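Local coordinates for restriction endonuclease UbaLAI (PDB 5O63) that acts as a monomeric Type IIE restriction endonuclease, cleaving DNA, and binds its cognate sequence here through its N-terminal B3 domain, at a contact of chain A with DNA. Numbering follows the deposited sequence.

Contact 1: a contact of chain A with DNA. Residues 36-38, 91. With nucleotides of chain B; nucleotides of chain C.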
# COMPACT_ATOMS: atom_id res chain seq x y z
N GLY A 36 -10.52 -0.23 6.64
CA GLY A 36 -10.85 -1.59 7.01
C GLY A 36 -12.35 -1.97 7.13
O GLY A 36 -12.65 -3.16 7.00
N ARG A 37 -13.22 -0.99 7.30
CA ARG A 37 -14.64 -1.29 7.22
C ARG A 37 -14.92 -1.97 5.87
O ARG A 37 -15.51 -3.05 5.81
CB ARG A 37 -15.46 0.01 7.38
CG ARG A 37 -16.95 -0.27 7.80
CD ARG A 37 -17.82 -0.66 6.61
NE ARG A 37 -19.26 -0.67 7.00
CZ ARG A 37 -20.12 0.35 6.83
NH1 ARG A 37 -19.70 1.49 6.24
NH2 ARG A 37 -21.39 0.26 7.25
N HIS A 38 -14.40 -1.38 4.78
CA HIS A 38 -14.34 -2.03 3.50
C HIS A 38 -12.95 -2.46 3.06
O HIS A 38 -12.83 -3.32 2.17
CB HIS A 38 -14.88 -1.06 2.41
CG HIS A 38 -16.31 -0.73 2.60
ND1 HIS A 38 -16.86 0.42 2.06
CD2 HIS A 38 -17.31 -1.37 3.25
CE1 HIS A 38 -18.15 0.46 2.36
NE2 HIS A 38 -18.45 -0.61 3.08
N ARG A 91 -8.49 -8.17 0.35
CA ARG A 91 -8.48 -6.80 0.85
C ARG A 91 -7.33 -6.66 1.82
O ARG A 91 -6.99 -7.67 2.49
CB ARG A 91 -9.78 -6.48 1.60
CG ARG A 91 -11.04 -6.60 0.75
CD ARG A 91 -12.21 -6.44 1.69
NE ARG A 91 -13.44 -6.81 1.00
CZ ARG A 91 -14.65 -6.92 1.56
NH1 ARG A 91 -14.82 -6.61 2.87
NH2 ARG A 91 -15.67 -7.35 0.81
P DC B 2 -7.84 -2.07 13.42
OP1 DC B 2 -6.70 -2.87 14.00
OP2 DC B 2 -7.55 -0.90 12.52
O5' DC B 2 -8.81 -3.08 12.73
C5' DC B 2 -9.16 -4.33 13.36
C4' DC B 2 -10.38 -4.94 12.70
O4' DC B 2 -11.50 -4.04 12.77
C3' DC B 2 -10.19 -5.26 11.23
O3' DC B 2 -9.92 -6.69 11.17
C2' DC B 2 -11.55 -4.85 10.60
C1' DC B 2 -12.42 -4.56 11.86
N1 DC B 2 -13.51 -3.56 11.65
C2 DC B 2 -14.79 -3.92 12.14
O2 DC B 2 -14.94 -5.02 12.65
N3 DC B 2 -15.81 -3.10 11.93
C4 DC B 2 -15.57 -1.87 11.43
N4 DC B 2 -16.65 -1.06 11.26
C5 DC B 2 -14.28 -1.45 10.96
C6 DC B 2 -13.26 -2.32 11.11
P DC B 3 -10.29 -7.64 10.00
OP1 DC B 3 -9.43 -8.86 10.18
OP2 DC B 3 -10.31 -7.05 8.66
O5' DC B 3 -11.77 -8.15 10.31
C5' DC B 3 -11.98 -8.93 11.54
C4' DC B 3 -13.47 -9.18 11.73
O4' DC B 3 -14.14 -7.92 11.82
C3' DC B 3 -14.20 -9.87 10.62
O3' DC B 3 -14.00 -11.26 10.66
C2' DC B 3 -15.66 -9.54 10.95
C1' DC B 3 -15.52 -8.13 11.44
N1 DC B 3 -15.88 -7.08 10.45
C2 DC B 3 -17.21 -6.76 10.30
O2 DC B 3 -18.05 -7.45 10.89
N3 DC B 3 -17.54 -5.72 9.53
C4 DC B 3 -16.59 -5.04 8.82
N4 DC B 3 -16.99 -4.01 8.08
C5 DC B 3 -15.19 -5.35 8.94
C6 DC B 3 -14.89 -6.38 9.79
P DC B 4 -13.99 -12.13 9.34
OP1 DC B 4 -13.68 -13.55 9.80
OP2 DC B 4 -13.06 -11.49 8.33
O5' DC B 4 -15.42 -12.02 8.69
C5' DC B 4 -16.52 -12.57 9.48
C4' DC B 4 -17.84 -12.17 8.87
O4' DC B 4 -17.95 -10.74 8.92
C3' DC B 4 -18.07 -12.61 7.42
O3' DC B 4 -18.96 -13.66 7.46
C2' DC B 4 -18.77 -11.43 6.81
C1' DC B 4 -18.72 -10.32 7.83
N1 DC B 4 -18.09 -9.12 7.25
C2 DC B 4 -18.94 -8.13 6.74
O2 DC B 4 -20.18 -8.32 6.82
N3 DC B 4 -18.40 -7.00 6.23
C4 DC B 4 -17.07 -6.88 6.12
N4 DC B 4 -16.61 -5.77 5.53
C5 DC B 4 -16.16 -7.88 6.64
C6 DC B 4 -16.73 -9.00 7.17
P DT B 5 -19.40 -14.49 6.16
OP1 DT B 5 -20.17 -15.63 6.73
OP2 DT B 5 -18.25 -14.62 5.27
O5' DT B 5 -20.45 -13.53 5.37
C5' DT B 5 -21.72 -13.33 5.98
C4' DT B 5 -22.59 -12.38 5.15
O4' DT B 5 -21.94 -11.06 5.14
C3' DT B 5 -22.83 -12.77 3.70
O3' DT B 5 -24.14 -12.38 3.35
C2' DT B 5 -21.83 -11.86 2.95
C1' DT B 5 -21.92 -10.61 3.83
N1 DT B 5 -20.79 -9.73 3.68
C2 DT B 5 -21.02 -8.38 3.45
O2 DT B 5 -22.12 -7.91 3.44
N3 DT B 5 -19.90 -7.62 3.24
C4 DT B 5 -18.60 -8.05 3.23
O4 DT B 5 -17.68 -7.30 3.02
C5 DT B 5 -18.41 -9.49 3.51
C7 DT B 5 -17.01 -10.07 3.53
C6 DT B 5 -19.50 -10.24 3.72
P DG C 6 -25.83 1.95 1.97
OP1 DG C 6 -27.25 2.28 1.70
OP2 DG C 6 -24.84 2.98 2.34
O5' DG C 6 -25.75 0.85 3.15
C5' DG C 6 -26.62 -0.24 3.19
C4' DG C 6 -26.31 -1.09 4.41
O4' DG C 6 -25.08 -1.83 4.14
C3' DG C 6 -26.04 -0.28 5.69
O3' DG C 6 -26.54 -1.00 6.77
C2' DG C 6 -24.50 -0.37 5.79
C1' DG C 6 -24.28 -1.78 5.25
N9 DG C 6 -22.90 -2.00 4.91
C8 DG C 6 -22.00 -1.10 4.33
N7 DG C 6 -20.77 -1.60 4.24
C5 DG C 6 -20.87 -2.88 4.80
C6 DG C 6 -19.87 -3.84 5.06
O6 DG C 6 -18.63 -3.77 4.80
N1 DG C 6 -20.37 -4.98 5.67
C2 DG C 6 -21.72 -5.17 5.99
N2 DG C 6 -22.03 -6.33 6.55
N3 DG C 6 -22.67 -4.25 5.79
C4 DG C 6 -22.18 -3.13 5.22
P DG C 7 -27.51 -0.34 7.89
OP1 DG C 7 -28.78 -0.06 7.40
OP2 DG C 7 -26.66 0.64 8.61
O5' DG C 7 -27.58 -1.55 8.91
C5' DG C 7 -28.17 -2.80 8.52
C4' DG C 7 -27.55 -3.92 9.36
O4' DG C 7 -26.17 -4.18 8.91
C3' DG C 7 -27.45 -3.63 10.84
O3' DG C 7 -27.74 -4.81 11.53
C2' DG C 7 -25.96 -3.22 11.03
C1' DG C 7 -25.29 -4.12 10.01
N9 DG C 7 -24.06 -3.58 9.53
C8 DG C 7 -23.89 -2.37 8.89
N7 DG C 7 -22.63 -2.15 8.57
C5 DG C 7 -21.96 -3.29 8.98
C6 DG C 7 -20.56 -3.62 8.88
O6 DG C 7 -19.63 -2.95 8.38
N1 DG C 7 -20.30 -4.87 9.44
C2 DG C 7 -21.27 -5.71 9.99
N2 DG C 7 -20.83 -6.90 10.52
N3 DG C 7 -22.56 -5.40 10.05
C4 DG C 7 -22.82 -4.17 9.57
O HOH W 1 -13.56 -5.43 5.27

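Contact 2: a contact of chain A with DNA. Residues 41, 87, 89, 91. With nucleotides of chain B; nucleotides of chain C.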
# COMPACT_ATOMS: atom_id res chain seq x y z
N LEU A 41 -9.23 -2.76 -1.61
CA LEU A 41 -9.40 -3.95 -2.45
C LEU A 41 -8.09 -4.16 -3.28
O LEU A 41 -7.55 -3.19 -3.82
CB LEU A 41 -10.62 -3.77 -3.41
CG LEU A 41 -10.86 -5.00 -4.29
CD1 LEU A 41 -11.33 -6.24 -3.47
CD2 LEU A 41 -11.99 -4.57 -5.30
N TYR A 87 -16.73 -13.64 -3.07
CA TYR A 87 -16.62 -12.76 -4.25
C TYR A 87 -16.09 -13.52 -5.47
O TYR A 87 -16.80 -13.62 -6.49
CB TYR A 87 -15.79 -11.52 -3.90
CG TYR A 87 -16.46 -10.73 -2.75
CD1 TYR A 87 -17.50 -9.85 -3.04
CD2 TYR A 87 -16.09 -10.90 -1.39
CE1 TYR A 87 -18.16 -9.15 -2.03
CE2 TYR A 87 -16.73 -10.17 -0.37
CZ TYR A 87 -17.79 -9.32 -0.70
OH TYR A 87 -18.45 -8.61 0.28
N GLU A 89 -12.38 -12.40 -3.38
CA GLU A 89 -11.52 -11.21 -3.53
C GLU A 89 -10.64 -11.09 -2.28
O GLU A 89 -10.86 -11.84 -1.30
CB GLU A 89 -12.34 -9.93 -3.73
CG GLU A 89 -13.03 -9.45 -2.42
CD GLU A 89 -13.95 -8.25 -2.68
OE1 GLU A 89 -14.44 -8.07 -3.85
OE2 GLU A 89 -14.16 -7.52 -1.70
N ARG A 91 -8.49 -8.17 0.35
CA ARG A 91 -8.48 -6.80 0.85
C ARG A 91 -7.33 -6.66 1.82
O ARG A 91 -6.99 -7.67 2.49
CB ARG A 91 -9.78 -6.48 1.60
CG ARG A 91 -11.04 -6.60 0.75
CD ARG A 91 -12.21 -6.44 1.69
NE ARG A 91 -13.44 -6.81 1.00
CZ ARG A 91 -14.65 -6.92 1.56
NH1 ARG A 91 -14.82 -6.61 2.87
NH2 ARG A 91 -15.67 -7.35 0.81
P DG B 6 -25.33 -13.46 3.13
OP1 DG B 6 -25.96 -13.70 4.47
OP2 DG B 6 -24.84 -14.57 2.27
O5' DG B 6 -26.37 -12.60 2.29
C5' DG B 6 -25.99 -12.14 1.01
C4' DG B 6 -26.59 -10.78 0.76
O4' DG B 6 -25.88 -9.78 1.56
C3' DG B 6 -26.49 -10.31 -0.69
O3' DG B 6 -27.63 -10.77 -1.39
C2' DG B 6 -26.51 -8.80 -0.50
C1' DG B 6 -25.66 -8.65 0.76
N9 DG B 6 -24.23 -8.57 0.47
C8 DG B 6 -23.24 -9.47 0.81
N7 DG B 6 -22.03 -9.06 0.45
C5 DG B 6 -22.26 -7.82 -0.12
C6 DG B 6 -21.35 -6.91 -0.72
O6 DG B 6 -20.13 -7.00 -0.79
N1 DG B 6 -21.99 -5.77 -1.21
C2 DG B 6 -23.38 -5.56 -1.16
N2 DG B 6 -23.83 -4.39 -1.70
N3 DG B 6 -24.25 -6.41 -0.61
C4 DG B 6 -23.62 -7.52 -0.13
P DG B 7 -27.51 -11.20 -2.92
OP1 DG B 7 -28.88 -11.63 -3.34
OP2 DG B 7 -26.30 -12.06 -3.11
O5' DG B 7 -27.20 -9.81 -3.67
C5' DG B 7 -28.19 -8.74 -3.64
C4' DG B 7 -27.60 -7.42 -4.13
O4' DG B 7 -26.42 -7.11 -3.34
C3' DG B 7 -27.10 -7.47 -5.56
O3' DG B 7 -28.18 -7.24 -6.43
C2' DG B 7 -26.09 -6.33 -5.59
C1' DG B 7 -25.49 -6.41 -4.17
N9 DG B 7 -24.23 -7.10 -4.12
C8 DG B 7 -23.95 -8.35 -3.59
N7 DG B 7 -22.68 -8.67 -3.69
C5 DG B 7 -22.10 -7.56 -4.35
C6 DG B 7 -20.74 -7.30 -4.72
O6 DG B 7 -19.76 -8.03 -4.60
N1 DG B 7 -20.60 -6.05 -5.36
C2 DG B 7 -21.68 -5.17 -5.59
N2 DG B 7 -21.37 -4.00 -6.19
N3 DG B 7 -22.93 -5.40 -5.20
C4 DG B 7 -23.06 -6.60 -4.60
P DC C 3 -11.75 -0.42 -9.68
OP1 DC C 3 -11.82 0.84 -10.53
OP2 DC C 3 -10.58 -0.68 -8.75
O5' DC C 3 -13.08 -0.52 -8.83
C5' DC C 3 -14.30 -0.33 -9.49
C4' DC C 3 -15.45 -0.62 -8.58
O4' DC C 3 -15.47 -2.02 -8.24
C3' DC C 3 -15.41 0.11 -7.25
O3' DC C 3 -16.23 1.28 -7.41
C2' DC C 3 -16.02 -0.93 -6.27
C1' DC C 3 -16.48 -2.05 -7.23
N1 DC C 3 -16.55 -3.34 -6.63
C2 DC C 3 -17.81 -3.96 -6.51
O2 DC C 3 -18.81 -3.38 -7.00
N3 DC C 3 -17.91 -5.16 -5.86
C4 DC C 3 -16.82 -5.74 -5.32
N4 DC C 3 -16.98 -6.92 -4.75
C5 DC C 3 -15.50 -5.11 -5.40
C6 DC C 3 -15.42 -3.92 -6.07
P DA C 5 -22.43 3.28 -3.19
OP1 DA C 5 -23.67 3.96 -3.69
OP2 DA C 5 -21.30 4.08 -2.66
O5' DA C 5 -22.83 2.27 -2.02
C5' DA C 5 -23.90 1.36 -2.24
C4' DA C 5 -23.99 0.37 -1.11
O4' DA C 5 -22.82 -0.45 -1.11
C3' DA C 5 -24.01 0.97 0.29
O3' DA C 5 -25.37 1.11 0.68
C2' DA C 5 -23.23 -0.11 1.13
C1' DA C 5 -22.87 -1.17 0.08
N9 DA C 5 -21.56 -1.79 0.31
C8 DA C 5 -20.32 -1.34 -0.12
N7 DA C 5 -19.34 -2.14 0.21
C5 DA C 5 -19.97 -3.16 0.91
C6 DA C 5 -19.48 -4.33 1.56
N6 DA C 5 -18.18 -4.67 1.61
N1 DA C 5 -20.40 -5.16 2.14
C2 DA C 5 -21.68 -4.81 2.08
N3 DA C 5 -22.28 -3.76 1.51
C4 DA C 5 -21.35 -2.98 0.90

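Contact 3: a contact of chain A with DNA. Residues 30-31, 152-153. With nucleotides of chain C.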
# COMPACT_ATOMS: atom_id res chain seq x y z
N THR A 30 -10.58 3.67 -4.76
CA THR A 30 -11.94 3.98 -5.24
C THR A 30 -12.78 4.39 -4.03
O THR A 30 -12.35 4.08 -2.87
CB THR A 30 -12.64 2.77 -5.94
OG1 THR A 30 -13.10 1.81 -4.96
CG2 THR A 30 -11.65 2.01 -6.88
N PRO A 31 -13.91 5.01 -4.21
CA PRO A 31 -14.65 5.57 -3.07
C PRO A 31 -15.00 4.49 -2.06
O PRO A 31 -15.02 4.80 -0.82
CB PRO A 31 -15.90 6.19 -3.71
CG PRO A 31 -15.27 6.77 -5.07
CD PRO A 31 -14.40 5.60 -5.49
N ALA A 152 -9.62 6.89 -10.26
CA ALA A 152 -9.96 5.97 -9.15
C ALA A 152 -9.68 4.51 -9.64
O ALA A 152 -10.05 4.11 -10.77
CB ALA A 152 -11.39 6.18 -8.68
N GLY A 153 -8.96 3.74 -8.81
CA GLY A 153 -8.69 2.35 -9.13
C GLY A 153 -7.36 2.13 -9.82
O GLY A 153 -6.88 1.00 -9.94
P DC C 3 -11.75 -0.42 -9.68
OP1 DC C 3 -11.82 0.84 -10.53
OP2 DC C 3 -10.58 -0.68 -8.75
O5' DC C 3 -13.08 -0.52 -8.83
C5' DC C 3 -14.30 -0.33 -9.49
C4' DC C 3 -15.45 -0.62 -8.58
O4' DC C 3 -15.47 -2.02 -8.24
C3' DC C 3 -15.41 0.11 -7.25
O3' DC C 3 -16.23 1.28 -7.41
C2' DC C 3 -16.02 -0.93 -6.27
C1' DC C 3 -16.48 -2.05 -7.23
N1 DC C 3 -16.55 -3.34 -6.63
C2 DC C 3 -17.81 -3.96 -6.51
O2 DC C 3 -18.81 -3.38 -7.00
N3 DC C 3 -17.91 -5.16 -5.86
C4 DC C 3 -16.82 -5.74 -5.32
N4 DC C 3 -16.98 -6.92 -4.75
C5 DC C 3 -15.50 -5.11 -5.40
C6 DC C 3 -15.42 -3.92 -6.07
P DC C 4 -16.68 2.29 -6.26
OP1 DC C 4 -16.92 3.62 -6.92
OP2 DC C 4 -15.65 2.24 -5.12
O5' DC C 4 -18.01 1.72 -5.64
C5' DC C 4 -19.23 1.68 -6.52
C4' DC C 4 -20.38 1.09 -5.76
O4' DC C 4 -20.11 -0.29 -5.46
C3' DC C 4 -20.61 1.78 -4.40
O3' DC C 4 -21.95 2.30 -4.39
C2' DC C 4 -20.46 0.64 -3.38
C1' DC C 4 -20.73 -0.59 -4.28
N1 DC C 4 -20.09 -1.80 -3.76
C2 DC C 4 -20.90 -2.78 -3.13
O2 DC C 4 -22.16 -2.65 -3.11
N3 DC C 4 -20.28 -3.88 -2.61
C4 DC C 4 -18.94 -4.01 -2.65
N4 DC C 4 -18.41 -5.11 -2.07
C5 DC C 4 -18.09 -3.01 -3.28
C6 DC C 4 -18.70 -1.92 -3.79
O HOH W 2 -8.03 -1.40 -9.01

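Contact 1: a contact of chain A with DNA
Arg37 reaches into the major groove and meets the Hoogsteen edge of DG7 of chain C side-on. NE donates to the carbonyl oxygen O6 of DG7 at 2.7 Å. NH2 donates to N7 of the same base at 3.0 Å, and both acceptors lie in the guanidinium plane. The chain starts with CG anti to the backbone N (chi1 -160°) and bends at chi2; the last torsion, chi4 95°, turns the guanidinium face to the neighbouring base, DG6 of chain C. NH2 stands over the five-membered ring of DG6, 3.5 Å from its centroid, as a cation-pi contact. The same group thus reads one guanine by its edge and covers the next by its face. His38 takes that second guanine at its edge. Its NE2 donates to N7 of DG6 at 2.8 Å, nearly straight and in the imidazole plane. The backbone also reads a base: Arg37 O accepts from N4 of DC3 of chain B at 2.9 Å, on a carbonyl lone pair. Arg91 comes in end-on with an extended chain. NH1 and NH2 both donate to O4 of DT5 of chain B, at 2.9 Å for NH1, in the guanidinium plane. NH1 also binds water 1, which links Gly36 O and Arg37 O to N4 of DC4 of chain B. Loop residues 36-38 and Arg91 of strand 89-93 read two C-G pairs and the neighbouring thymine, and probably give the B3 domain much of its specificity here.

Contact 2: a contact of chain A with DNA
Tyr87 OH donates to O6 of DG6 of chain B at 2.6 Å, in the major groove read by this B3 DNA-binding domain. The phenol ring meets the DNA by its edge, and O6 of DG7 of chain B also lies in the ring plane. Glu89, on strand 89-93, reads the cytosine paired with DG7. Its OE1 accepts from the exocyclic amine N4 of DC3 of chain C at 2.9 Å, on its syn side, tilted 24° out of the carboxylate plane. CG of Glu89 sits between the backbone N and the carbonyl carbon (chi1 74°), and the chain runs extended from there to the base. Tyr87 lies against this carboxylate: CD of Glu89 is 3.5 Å above the phenol ring, offset toward the rim. Behind the contact, Arg91 of the same strand braces Glu89 side-on. NE donates at 2.9 Å to the anti lone pair of OE2, and this pair is a salt bridge. NH2 reaches the same oxygen from above the carboxylate plane, 36° out of it. Both bonds lie close to the guanidinium plane. The clamp fixes the rotation of the carboxylate, and the positive charge beside it may stabilise the carboxylate as an anion. Leu41, from strand 40-41, adds an apolar touch. Its methyl CD2 is 3.6 Å from C5 of DC3 of chain C, at the major-groove edge of the cytosine.

Contact 3: a contact of chain A with DNA
Thr30 meets the phosphate of DC4 of chain C with its hydroxyl. OG1 donates to the phosphate oxygen OP2 at 2.6 Å. OG1 is placed between the backbone N and the carbonyl carbon (chi1 76°), while the methyl CG2 lies anti to the carbonyl carbon. CG2 points to the preceding phosphate, 3.4 Å from OP2 of DC3 of chain C. One threonine therefore straddles two successive phosphates, with its polar branch on one and its apolar branch on the other. Pro31 follows and lies alongside the DC4 phosphate. Its ring carbon CD is 3.5 Å from OP1 of DC4. Ala152 and Gly153 approach from the DC3 side. Gly153 CA comes within 3.6 Å of OP2 of DC3. Gly153 O is joined to that phosphate oxygen through water 2, which lies 2.7 Å from OP2. None of the four residues carries a charged side chain. The negative phosphates are met by a hydroxyl, a water and uncharged backbone and apolar groups, with no salt bridge among them. Nor does any protein ring stack on a base here: the proline packs on the phosphate oxygens. The contacts fall on the sugar-phosphate chain, so the site probably anchors the chain C backbone with little dependence on base identity and may help to set the duplex in register for base reading.

Contact 1 and contact 2 have C-alpha centres about 9 Å apart and share Arg91 of strand 89-93. This residue couples them: it reads a thymine in contact 1 and braces a glutamate in contact 2. Contact 3 lies about 14 Å from each of the others and shares no residue with them. It does share DC3 of chain C with contact 2, where the base is read, whereas contact 3 holds the phosphate. Together they cover major-groove base edges of both strands and the backbone of one. The enzyme is a monomer, and one B3 domain makes all these contacts.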